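Local coordinates for CAMK/CAMK2 protein kinase (Salpingoeca rosetta, PDB 5IG1) that probably catalyses ATP-dependent phosphorylation of serine and threonine residues in proteins as a calmodulin-binding kinase, of which this chain holds the kinase domain, at residues Ser71-Glu76 and Leu129-Ser134; Thr246-Glu251 and Arg279-Ser284. All coordinates share one frame; numbering follows the deposited sequence.

Contact 1: residues Ser71-Glu76 and Leu129-Ser134; sequences SSLQHE and LQHCHS
His-131 projects from the last turns of helix 115-134 against the extended run Leu-73 to His-75. Its CB starts the contact, 3.6 Å from His-75 CD2, and its CG lies 3.8 Å from the same carbon. Chi1 (-175°) sets CG anti to the backbone N; the side chain then slides past that of His-75 in the opposite direction. ND1 meets two aliphatic groups, His-75 CB at 3.5 Å and Leu-73 CD2 at 3.7 Å. At the tip, CE1 reaches the backbone of Gln-74, whose N lies at the ring edge, near its plane, 3.3 Å from CE1. His-131 NE2 lies 3.6 Å from Gln-74 O, a contact without a hydrogen bond. The rings of His-75 and His-131 are nearly parallel, their planes 28° apart, but are slid so far that they barely overlap. Alongside, next in the helix, Cys-132 SG packs on Leu-73 CD1 at 3.9 Å. This joins the αC-β4 loop of the kinase fold to helix αE of the C-lobe. His-75 ND1 accepts a hydrogen bond from the backbone N of His-77, consistent with an unprotonated ND1. No hydrogen bond crosses between the segments, which implies that van der Waals packing carries this contact.

Contact 2: residues Thr246-Glu251 and Arg279-Ser284; sequences TTAAKE and RDVPGS
Thr-246 has OG1 between its backbone N and carbonyl carbon (chi1 61°), which places CG2 anti to the carbonyl carbon and against Gly-283; in Val-281, CG1 is anti to the backbone N (chi1 166°) and meets Ala-248. The threonine thus divides its two branches between two tasks. Its methyl lies over the backbone from Val-281 to Gly-283, with CG2 3.3 Å from Gly-283 N and 3.7 Å from Val-281 O. Its hydroxyl turns back to its own helix: Thr-246 OG1 accepts from Ala-249 N at 3.2 Å, the N-cap bond of helix 247-256, and the N-H...O angle of 160° makes it fairly straight. Two residues on from the cap, Ala-248 CB touches Val-281 CG1 at 3.6 Å, a small apolar pair beside the methyl. No hydrogen bond runs directly between the segments, but Glu-115 OE1 is hydrogen-bonded to both Thr-246 OG1 and Gly-283 N, so it bridges them. In the C-lobe of the kinase, the N-cap Thr-246 and, in helix 247-256, Ala-248 and Ala-249 touch Trp-275 of helix 274-277. Pro-282 joins that tryptophan from the loop, which passes the start of helix 115-134 before helix 288-302.

Overall arrangement
Along the chain, contact 1 closes before contact 2 opens, and their centres lie 27 Å apart, with nearest atoms about 13 Å from each other. Helix 115-134 connects them: its C-terminal turns supply one side of contact 1, while Glu-115, at its beginning, hydrogen-bonds to both segments of contact 2. Contact 1 lies nearer the centre of the molecule, where the loop after helix 57-72 packs the N-lobe against the C-lobe. Contact 2 lies at the surface of the C-lobe, where the chain leaves helix 274-277 for helix 288-302, which probably corresponds to the first part of the CaMKII regulatory segment. One long helix therefore spans from the lobe junction to that exit.

Contact 1: residues Ser71-Glu76 and Leu129-Ser134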
loop_
_atom_site.group_PDB
_atom_site.type_symbol
_atom_site.label_atom_id
_atom_site.label_comp_id
_atom_site.label_asym_id
_atom_site.label_seq_id
_atom_site.Cartn_x
_atom_site.Cartn_y
_atom_site.Cartn_z
ATOM N N SER A 71 -6.844 -8.052 -11.915
ATOM C CA SER A 71 -7.496 -7.843 -13.199
ATOM C C SER A 71 -8.837 -7.141 -13.033
ATOM O O SER A 71 -9.285 -6.442 -13.948
ATOM C CB SER A 71 -7.667 -9.174 -13.932
ATOM O OG SER A 71 -8.607 -9.994 -13.267
ATOM N N SER A 72 -9.481 -7.296 -11.873
ATOM C CA SER A 72 -10.717 -6.571 -11.601
ATOM C C SER A 72 -10.497 -5.080 -11.375
ATOM O O SER A 72 -11.467 -4.317 -11.404
ATOM C CB SER A 72 -11.421 -7.173 -10.382
ATOM O OG SER A 72 -11.811 -8.510 -10.629
ATOM N N LEU A 73 -9.259 -4.645 -11.167
ATOM C CA LEU A 73 -8.954 -3.284 -10.744
ATOM C C LEU A 73 -8.379 -2.487 -11.908
ATOM O O LEU A 73 -7.285 -2.793 -12.394
ATOM C CB LEU A 73 -7.967 -3.300 -9.578
ATOM C CG LEU A 73 -8.538 -3.848 -8.274
ATOM C CD1 LEU A 73 -7.453 -3.963 -7.225
ATOM C CD2 LEU A 73 -9.655 -2.945 -7.798
ATOM N N GLN A 74 -9.109 -1.460 -12.344
ATOM C CA GLN A 74 -8.599 -0.494 -13.318
ATOM C C GLN A 74 -8.800 0.906 -12.741
ATOM O O GLN A 74 -9.896 1.468 -12.824
ATOM C CB GLN A 74 -9.283 -0.640 -14.672
ATOM C CG GLN A 74 -8.731 0.307 -15.736
ATOM C CD GLN A 74 -9.364 0.091 -17.104
ATOM O OE1 GLN A 74 -10.170 -0.820 -17.290
ATOM N NE2 GLN A 74 -8.997 0.929 -18.067
ATOM N N HIS A 75 -7.738 1.463 -12.162
ATOM C CA HIS A 75 -7.795 2.771 -11.528
ATOM C C HIS A 75 -6.459 3.470 -11.716
ATOM O O HIS A 75 -5.411 2.824 -11.813
ATOM C CB HIS A 75 -8.132 2.656 -10.039
ATOM C CG HIS A 75 -8.490 3.958 -9.396
ATOM N ND1 HIS A 75 -7.559 4.765 -8.778
ATOM C CD2 HIS A 75 -9.680 4.587 -9.268
ATOM C CE1 HIS A 75 -8.161 5.841 -8.303
ATOM N NE2 HIS A 75 -9.449 5.757 -8.585
ATOM N N GLU A 76 -6.508 4.802 -11.764
ATOM C CA GLU A 76 -5.298 5.583 -11.998
ATOM C C GLU A 76 -4.273 5.379 -10.884
ATOM O O GLU A 76 -3.064 5.342 -11.143
ATOM C CB GLU A 76 -5.663 7.063 -12.141
ATOM C CG GLU A 76 -4.482 8.027 -12.107
ATOM C CD GLU A 76 -3.524 7.829 -13.266
ATOM O OE1 GLU A 76 -2.323 7.590 -13.014
ATOM O OE2 GLU A 76 -3.974 7.908 -14.429
ATOM N N LEU A 129 -8.369 3.203 -2.863
ATOM C CA LEU A 129 -9.091 2.352 -1.925
ATOM C C LEU A 129 -10.593 2.408 -2.148
ATOM O O LEU A 129 -11.283 1.408 -1.939
ATOM C CB LEU A 129 -8.770 2.754 -0.489
ATOM C CG LEU A 129 -7.480 2.181 0.074
ATOM C CD1 LEU A 129 -7.561 2.250 1.573
ATOM C CD2 LEU A 129 -7.306 0.742 -0.404
ATOM N N GLN A 130 -11.122 3.570 -2.530
ATOM C CA GLN A 130 -12.546 3.672 -2.823
ATOM C C GLN A 130 -12.909 2.792 -4.005
ATOM O O GLN A 130 -13.969 2.154 -4.013
ATOM C CB GLN A 130 -12.931 5.123 -3.101
ATOM C CG GLN A 130 -14.406 5.308 -3.389
ATOM C CD GLN A 130 -14.781 6.759 -3.631
ATOM O OE1 GLN A 130 -15.714 7.281 -3.019
ATOM N NE2 GLN A 130 -14.062 7.415 -4.537
ATOM N N HIS A 131 -12.032 2.747 -5.014
ATOM C CA HIS A 131 -12.258 1.844 -6.135
ATOM C C HIS A 131 -12.168 0.389 -5.704
ATOM O O HIS A 131 -12.927 -0.450 -6.199
ATOM C CB HIS A 131 -11.257 2.122 -7.255
ATOM C CG HIS A 131 -11.502 1.317 -8.493
ATOM N ND1 HIS A 131 -10.596 0.393 -8.973
ATOM C CD2 HIS A 131 -12.552 1.290 -9.346
ATOM C CE1 HIS A 131 -11.076 -0.162 -10.071
ATOM N NE2 HIS A 131 -12.262 0.364 -10.317
ATOM N N CYS A 132 -11.250 0.068 -4.794
ATOM C CA CYS A 132 -11.142 -1.309 -4.323
ATOM C C CYS A 132 -12.380 -1.716 -3.533
ATOM O O CYS A 132 -13.037 -2.712 -3.854
ATOM C CB CYS A 132 -9.874 -1.477 -3.484
ATOM S SG CYS A 132 -8.373 -1.432 -4.460
ATOM N N HIS A 133 -12.720 -0.941 -2.502
ATOM C CA HIS A 133 -13.839 -1.279 -1.630
ATOM C C HIS A 133 -15.166 -1.258 -2.374
ATOM O O HIS A 133 -16.082 -2.007 -2.016
ATOM C CB HIS A 133 -13.882 -0.316 -0.443
ATOM C CG HIS A 133 -12.637 -0.323 0.387
ATOM N ND1 HIS A 133 -12.489 0.466 1.506
ATOM C CD2 HIS A 133 -11.483 -1.020 0.261
ATOM C CE1 HIS A 133 -11.292 0.263 2.028
ATOM N NE2 HIS A 133 -10.662 -0.637 1.293
ATOM N N SER A 134 -15.295 -0.397 -3.389
ATOM C CA SER A 134 -16.484 -0.426 -4.236
ATOM C C SER A 134 -16.662 -1.788 -4.887
ATOM O O SER A 134 -17.795 -2.235 -5.099
ATOM C CB SER A 134 -16.393 0.648 -5.310
ATOM O OG SER A 134 -15.431 0.284 -6.285
#

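Contact 2: residues Thr246-Glu251 and Arg279-Ser284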
loop_
_atom_site.group_PDB
_atom_site.type_symbol
_atom_site.label_atom_id
_atom_site.label_comp_id
_atom_site.label_asym_id
_atom_site.label_seq_id
_atom_site.Cartn_x
_atom_site.Cartn_y
_atom_site.Cartn_z
ATOM N N THR A 246 -2.242 20.599 11.948
ATOM C CA THR A 246 -3.631 21.029 12.005
ATOM C C THR A 246 -4.448 20.062 12.854
ATOM O O THR A 246 -4.232 18.847 12.822
ATOM C CB THR A 246 -4.227 21.104 10.600
ATOM O OG1 THR A 246 -4.181 19.804 9.996
ATOM C CG2 THR A 246 -3.452 22.082 9.746
ATOM N N THR A 247 -5.386 20.608 13.630
ATOM C CA THR A 247 -6.311 19.737 14.340
ATOM C C THR A 247 -7.180 18.950 13.373
ATOM O O THR A 247 -7.711 17.904 13.752
ATOM C CB THR A 247 -7.198 20.536 15.297
ATOM O OG1 THR A 247 -7.970 21.486 14.555
ATOM C CG2 THR A 247 -6.349 21.261 16.338
ATOM N N ALA A 248 -7.332 19.422 12.133
ATOM C CA ALA A 248 -8.083 18.655 11.144
ATOM C C ALA A 248 -7.403 17.327 10.859
ATOM O O ALA A 248 -8.050 16.276 10.832
ATOM C CB ALA A 248 -8.240 19.461 9.855
ATOM N N ALA A 249 -6.088 17.356 10.643
ATOM C CA ALA A 249 -5.352 16.119 10.431
ATOM C C ALA A 249 -5.427 15.222 11.662
ATOM O O ALA A 249 -5.668 14.014 11.544
ATOM C CB ALA A 249 -3.899 16.430 10.074
ATOM N N LYS A 250 -5.242 15.802 12.854
ATOM C CA LYS A 250 -5.315 15.014 14.081
ATOM C C LYS A 250 -6.664 14.323 14.209
ATOM O O LYS A 250 -6.733 13.131 14.533
ATOM C CB LYS A 250 -5.064 15.899 15.303
ATOM C CG LYS A 250 -3.695 16.569 15.365
ATOM C CD LYS A 250 -3.389 16.998 16.795
ATOM C CE LYS A 250 -2.333 18.090 16.859
ATOM N NZ LYS A 250 -2.904 19.457 16.677
ATOM N N GLU A 251 -7.748 15.059 13.961
ATOM C CA GLU A 251 -9.080 14.473 14.044
ATOM C C GLU A 251 -9.275 13.404 12.978
ATOM O O GLU A 251 -9.909 12.372 13.233
ATOM C CB GLU A 251 -10.140 15.567 13.921
ATOM C CG GLU A 251 -10.227 16.475 15.138
ATOM C CD GLU A 251 -11.136 17.668 14.918
ATOM O OE1 GLU A 251 -11.754 17.754 13.834
ATOM O OE2 GLU A 251 -11.229 18.521 15.828
ATOM N N ARG A 279 -8.578 22.041 -0.428
ATOM C CA ARG A 279 -7.174 22.182 -0.781
ATOM C C ARG A 279 -6.424 23.121 0.155
ATOM O O ARG A 279 -5.212 23.300 -0.015
ATOM C CB ARG A 279 -7.067 22.669 -2.231
ATOM C CG ARG A 279 -5.860 22.155 -2.995
ATOM C CD ARG A 279 -5.941 20.661 -3.290
ATOM N NE ARG A 279 -7.162 20.297 -4.009
ATOM C CZ ARG A 279 -8.090 19.470 -3.538
ATOM N NH1 ARG A 279 -7.935 18.903 -2.348
ATOM N NH2 ARG A 279 -9.171 19.200 -4.259
ATOM N N ASP A 280 -7.103 23.714 1.139
ATOM C CA ASP A 280 -6.491 24.711 2.008
ATOM C C ASP A 280 -6.699 24.419 3.489
ATOM O O ASP A 280 -6.338 25.248 4.330
ATOM C CB ASP A 280 -7.029 26.108 1.677
ATOM C CG ASP A 280 -8.539 26.143 1.578
ATOM O OD1 ASP A 280 -9.207 26.113 2.632
ATOM O OD2 ASP A 280 -9.058 26.204 0.445
ATOM N N VAL A 281 -7.283 23.279 3.831
ATOM C CA VAL A 281 -7.410 22.870 5.225
ATOM C C VAL A 281 -6.073 22.333 5.735
ATOM O O VAL A 281 -5.637 22.746 6.820
ATOM C CB VAL A 281 -8.550 21.852 5.397
ATOM C CG1 VAL A 281 -8.468 21.173 6.752
ATOM C CG2 VAL A 281 -9.880 22.550 5.234
ATOM N N PRO A 282 -5.371 21.447 5.014
ATOM C CA PRO A 282 -4.088 20.954 5.536
ATOM C C PRO A 282 -3.077 22.074 5.721
ATOM O O PRO A 282 -3.109 23.097 5.033
ATOM C CB PRO A 282 -3.621 19.952 4.471
ATOM C CG PRO A 282 -4.395 20.280 3.261
ATOM C CD PRO A 282 -5.721 20.770 3.752
ATOM N N GLY A 283 -2.179 21.867 6.683
ATOM C CA GLY A 283 -1.162 22.857 6.966
ATOM C C GLY A 283 -0.234 23.082 5.789
ATOM O O GLY A 283 -0.096 22.250 4.887
ATOM N N SER A 284 0.415 24.247 5.807
ATOM C CA SER A 284 1.301 24.659 4.728
ATOM C C SER A 284 2.767 24.683 5.114
ATOM O O SER A 284 3.618 24.585 4.226
ATOM C CB SER A 284 0.921 26.057 4.235
ATOM O OG SER A 284 1.167 27.009 5.252
#